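Local coordinates for protein Non-reducing end alpha-L-arabinofuranosidase BoGH43B (Bacteroides ovatus, PDB 5JOZ) that hydrolyses terminal non-reducing alpha-L-arabinofuranoside residues from xyloglucan side branches, converting S units to X units during xyloglucan breakdown, at residues T348-N351 with F352-D356; K262-H265 with L266-T270. All coordinates share one frame; numbering follows the deposited sequence.

Contact 1: residues T348-N351 with F352-D356; sequences TAIN and FTTND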
loop_
_atom_site.group_PDB
_atom_site.type_symbol
_atom_site.label_atom_id
_atom_site.label_comp_id
_atom_site.label_asym_id
_atom_site.label_seq_id
_atom_site.Cartn_x
_atom_site.Cartn_y
_atom_site.Cartn_z
ATOM N N THR A 348 -19.867 12.003 10.203
ATOM C CA THR A 348 -19.876 12.312 11.622
ATOM C C THR A 348 -19.193 13.661 11.825
ATOM O O THR A 348 -18.818 14.324 10.855
ATOM C CB THR A 348 -19.125 11.219 12.415
ATOM O OG1 THR A 348 -17.730 11.253 12.087
ATOM C CG2 THR A 348 -19.689 9.843 12.096
ATOM N N ALA A 349 -19.041 14.059 13.089
ATOM C CA ALA A 349 -18.206 15.220 13.468
ATOM C C ALA A 349 -16.758 15.073 13.030
ATOM O O ALA A 349 -16.105 16.075 12.729
ATOM C CB ALA A 349 -18.252 15.442 14.978
ATOM N N ILE A 350 -16.273 13.827 13.000
ATOM C CA ILE A 350 -14.886 13.523 12.652
ATOM C C ILE A 350 -14.596 14.007 11.229
ATOM O O ILE A 350 -15.372 13.723 10.311
ATOM C CB ILE A 350 -14.581 11.998 12.716
ATOM C CG1 ILE A 350 -15.042 11.340 14.040
ATOM C CG2 ILE A 350 -13.094 11.742 12.483
ATOM C CD1 ILE A 350 -14.659 12.103 15.287
ATOM N N ASN A 351 -13.516 14.770 11.070
ATOM C CA ASN A 351 -12.885 15.016 9.756
ATOM C C ASN A 351 -11.430 14.487 9.791
ATOM O O ASN A 351 -11.114 13.636 10.630
ATOM C CB ASN A 351 -13.016 16.494 9.318
ATOM C CG ASN A 351 -12.338 17.486 10.269
ATOM O OD1 ASN A 351 -11.385 17.169 10.987
ATOM N ND2 ASN A 351 -12.838 18.719 10.260
ATOM N N PHE A 352 -10.556 14.955 8.898
ATOM C CA PHE A 352 -9.166 14.462 8.852
ATOM C C PHE A 352 -8.264 15.016 9.968
ATOM O O PHE A 352 -7.223 14.430 10.268
ATOM C CB PHE A 352 -8.523 14.768 7.490
ATOM C CG PHE A 352 -9.276 14.203 6.314
ATOM C CD1 PHE A 352 -9.367 12.828 6.124
ATOM C CD2 PHE A 352 -9.889 15.044 5.391
ATOM C CE1 PHE A 352 -10.060 12.301 5.041
ATOM C CE2 PHE A 352 -10.587 14.525 4.303
ATOM C CZ PHE A 352 -10.672 13.153 4.127
ATOM N N THR A 353 -8.675 16.130 10.574
ATOM C CA THR A 353 -7.877 16.868 11.563
ATOM C C THR A 353 -7.607 16.125 12.881
ATOM O O THR A 353 -6.769 16.573 13.663
ATOM C CB THR A 353 -8.554 18.220 11.902
ATOM O OG1 THR A 353 -9.074 18.811 10.705
ATOM C CG2 THR A 353 -7.576 19.203 12.563
ATOM N N THR A 354 -8.315 15.025 13.144
ATOM C CA THR A 354 -7.965 14.126 14.254
ATOM C C THR A 354 -7.350 12.832 13.744
ATOM O O THR A 354 -7.405 12.527 12.558
ATOM C CB THR A 354 -9.192 13.763 15.120
ATOM O OG1 THR A 354 -10.180 13.097 14.317
ATOM C CG2 THR A 354 -9.786 15.018 15.762
ATOM N N ASN A 355 -6.785 12.072 14.673
ATOM C CA ASN A 355 -6.273 10.736 14.402
ATOM C C ASN A 355 -7.251 9.655 14.912
ATOM O O ASN A 355 -6.947 8.899 15.832
ATOM C CB ASN A 355 -4.878 10.563 15.038
ATOM C CG ASN A 355 -3.800 11.404 14.364
ATOM O OD1 ASN A 355 -4.060 12.152 13.419
ATOM N ND2 ASN A 355 -2.571 11.272 14.850
ATOM N N ASP A 356 -8.447 9.614 14.337
ATOM C CA ASP A 356 -9.275 8.400 14.391
ATOM C C ASP A 356 -9.868 8.184 12.994
ATOM O O ASP A 356 -9.150 8.407 12.025
ATOM C CB ASP A 356 -10.276 8.394 15.571
ATOM C CG ASP A 356 -11.247 9.538 15.540
ATOM O OD1 ASP A 356 -10.956 10.565 14.878
ATOM O OD2 ASP A 356 -12.299 9.400 16.203
#

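Contact 2: residues K262-H265 with L266-T270; sequences KYQH and LGRET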
loop_
_atom_site.group_PDB
_atom_site.type_symbol
_atom_site.label_atom_id
_atom_site.label_comp_id
_atom_site.label_asym_id
_atom_site.label_seq_id
_atom_site.Cartn_x
_atom_site.Cartn_y
_atom_site.Cartn_z
ATOM N N LYS A 262 10.938 14.146 -11.376
ATOM C CA LYS A 262 10.973 15.062 -10.195
ATOM C C LYS A 262 10.186 14.590 -8.966
ATOM O O LYS A 262 10.718 14.615 -7.850
ATOM C CB LYS A 262 10.422 16.456 -10.527
ATOM C CG LYS A 262 10.828 17.068 -11.848
ATOM C CD LYS A 262 12.317 17.329 -11.956
ATOM C CE LYS A 262 12.587 18.311 -13.091
ATOM N NZ LYS A 262 13.990 18.246 -13.569
ATOM N N TYR A 263 8.915 14.220 -9.169
ATOM C CA TYR A 263 7.992 13.916 -8.071
ATOM C C TYR A 263 7.123 12.665 -8.316
ATOM O O TYR A 263 6.894 12.258 -9.460
ATOM C CB TYR A 263 7.118 15.147 -7.776
ATOM C CG TYR A 263 6.266 15.630 -8.935
ATOM C CD1 TYR A 263 4.992 15.112 -9.152
ATOM C CD2 TYR A 263 6.728 16.621 -9.803
ATOM C CE1 TYR A 263 4.204 15.553 -10.205
ATOM C CE2 TYR A 263 5.955 17.070 -10.864
ATOM C CZ TYR A 263 4.690 16.535 -11.067
ATOM O OH TYR A 263 3.909 16.972 -12.126
ATOM N N GLN A 264 6.676 12.038 -7.224
ATOM C CA GLN A 264 5.811 10.857 -7.299
ATOM C C GLN A 264 4.638 10.997 -6.340
ATOM O O GLN A 264 4.806 11.367 -5.175
ATOM C CB GLN A 264 6.617 9.547 -7.077
ATOM C CG GLN A 264 7.074 9.248 -5.651
ATOM C CD GLN A 264 6.051 8.501 -4.814
ATOM O OE1 GLN A 264 4.961 8.195 -5.283
ATOM N NE2 GLN A 264 6.406 8.196 -3.567
ATOM N N HIS A 265 3.447 10.690 -6.841
ATOM C CA HIS A 265 2.212 10.790 -6.045
ATOM C C HIS A 265 1.418 9.495 -5.922
ATOM O O HIS A 265 0.623 9.380 -4.999
ATOM C CB HIS A 265 1.313 11.925 -6.552
ATOM C CG HIS A 265 0.797 11.741 -7.947
ATOM N ND1 HIS A 265 1.588 11.899 -9.064
ATOM C CD2 HIS A 265 -0.449 11.468 -8.405
ATOM C CE1 HIS A 265 0.860 11.700 -10.150
ATOM N NE2 HIS A 265 -0.380 11.438 -9.776
ATOM N N LEU A 266 1.630 8.526 -6.817
ATOM C CA LEU A 266 0.945 7.241 -6.719
ATOM C C LEU A 266 1.464 6.371 -5.573
ATOM O O LEU A 266 0.782 5.428 -5.174
ATOM C CB LEU A 266 1.053 6.452 -8.024
ATOM C CG LEU A 266 0.608 7.112 -9.336
ATOM C CD1 LEU A 266 0.580 6.064 -10.440
ATOM C CD2 LEU A 266 -0.746 7.796 -9.215
ATOM N N GLY A 267 2.657 6.671 -5.057
ATOM C CA GLY A 267 3.245 5.910 -3.958
ATOM C C GLY A 267 4.309 4.949 -4.461
ATOM O O GLY A 267 4.634 4.922 -5.654
ATOM N N ARG A 268 4.875 4.170 -3.551
ATOM C CA ARG A 268 5.840 3.168 -3.949
ATOM C C ARG A 268 5.045 1.927 -4.429
ATOM O O ARG A 268 4.116 1.457 -3.772
ATOM C CB ARG A 268 6.834 2.881 -2.817
ATOM C CG ARG A 268 7.671 4.106 -2.412
ATOM C CD ARG A 268 8.375 3.922 -1.068
ATOM N NE ARG A 268 7.418 3.785 0.051
ATOM C CZ ARG A 268 7.648 3.147 1.204
ATOM N NH1 ARG A 268 8.816 2.558 1.466
ATOM N NH2 ARG A 268 6.686 3.089 2.116
ATOM N N GLU A 269 5.396 1.460 -5.619
ATOM C CA GLU A 269 4.715 0.368 -6.299
ATOM C C GLU A 269 5.618 -0.875 -6.300
ATOM O O GLU A 269 6.779 -0.796 -5.905
ATOM C CB GLU A 269 4.370 0.834 -7.718
ATOM C CG GLU A 269 3.412 2.016 -7.686
ATOM C CD GLU A 269 3.195 2.689 -9.029
ATOM O OE1 GLU A 269 4.108 3.406 -9.486
ATOM O OE2 GLU A 269 2.087 2.541 -9.599
ATOM N N THR A 270 5.077 -2.002 -6.763
ATOM C CA THR A 270 5.755 -3.288 -6.721
ATOM C C THR A 270 6.228 -3.709 -8.104
ATOM O O THR A 270 5.471 -3.683 -9.058
ATOM C CB THR A 270 4.832 -4.366 -6.135
ATOM O OG1 THR A 270 4.562 -4.057 -4.766
ATOM C CG2 THR A 270 5.472 -5.752 -6.198
#

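Contact 1: residues T348-N351 with F352-D356
An Asx turn at Asn351 bends the loop that links the two sheets of the C-terminal concanavalin A-like domain, with the side-chain oxygen of Asn351 gripping Thr353. Asn351 OD1 takes two bonds, from Thr353 N at 2.9 Å and from Thr353 OG1 at 2.8 Å. Both donors reach it from the same face of the amide, well above the carbonyl plane, and the two side chains run alongside each other. A chi1 of 61° puts the amide of Asn351 between its own backbone N and carbonyl carbon, which folds OD1 forward over the turn. The amide nitrogen bonds to Asn488, so both ends of the group are held. With an alanine here, Thr353 N and OG1 would probably be left without their shared acceptor and the turn would lose its clasp. Just before, an ST turn bends the chain, Ile350 N donating to Thr348 OG1. Phe352 points its ring inward to stack on Tyr484, while Asn355 ND2 reaches Gly67 of the catalytic domain. Ile350 meets Asp356 from the opposite direction, its CG2 lying 3.4 Å from Asp356 OD1, and that same carboxylate oxygen accepts from Thr354 OG1 at 2.7 Å.

Contact 2: residues K262-H265 with L266-T270
Gln264 and Gly267 close a short polar turn on the approach to strand 269-277 of the family 43 beta-propeller. The one hydrogen bond across the contact runs from Gly267 N to Gln264 OE1, 2.8 Å long with an N-H...O angle of 137°. It lies in the carbonyl plane of the glutamine, meeting OE1 with a C=O...N angle of 148°. The bend of the side chain at chi2 (87°) turns the amide so that OE1 faces Gly267 N. Gly267 CA lies close by, 3.1 Å from Gln264 OE1 and near the amide plane. The positive phi of this glycine would jam any CB against the carbonyl oxygen of Leu266. The backbone N of Gln264 is held too, by Glu471 of the C-terminal domain.

Nonpolar packing is the work of the two residues between. The side chains of His265 and Leu266 lie side by side and point the same way, with Leu266 CG over one face of the imidazole. Leu266 CD2 makes the closest side-chain touch, 3.7 Å from His265 NE2.

The charged side chains leave the turn in opposite directions. Arg268 CG passes 4.4 Å from Gln264 NE2, but the guanidinium is directed elsewhere: NH2 bonds to Phe476 O, and NH1 forms a long, weak ion pair with Asp16, the inferred proton acceptor. Glu269 makes a salt bridge with Arg257 and a bond to Gly12 N.

Taken together, the chemistry is that of a buried bend whose backbone N-H is satisfied by a side-chain amide, an arrangement that may fix the course of the chain into Arg268, consistent with that residue standing beside Asp16.

Overall arrangement
Contact 2 comes first along the chain, in the N-terminal catalytic domain, a propeller of five four-stranded blades; it leads into strand 269-277, the third strand of the last blade. Contact 1 follows in the C-terminal concanavalin A-like sandwich, in the loop that carries the chain from strand 343-345 in one sheet to strand 359-364 in the other. Their centres are 26 Å apart and their nearest atoms about 15 Å, so they do not touch and share no sheet. Both nevertheless reach across the domain boundary, residues 262-270 to Glu471 and Phe476, residues 348-356 to Gly67, so the two domains meet at well-separated points. Only contact 2 lies beside the active site.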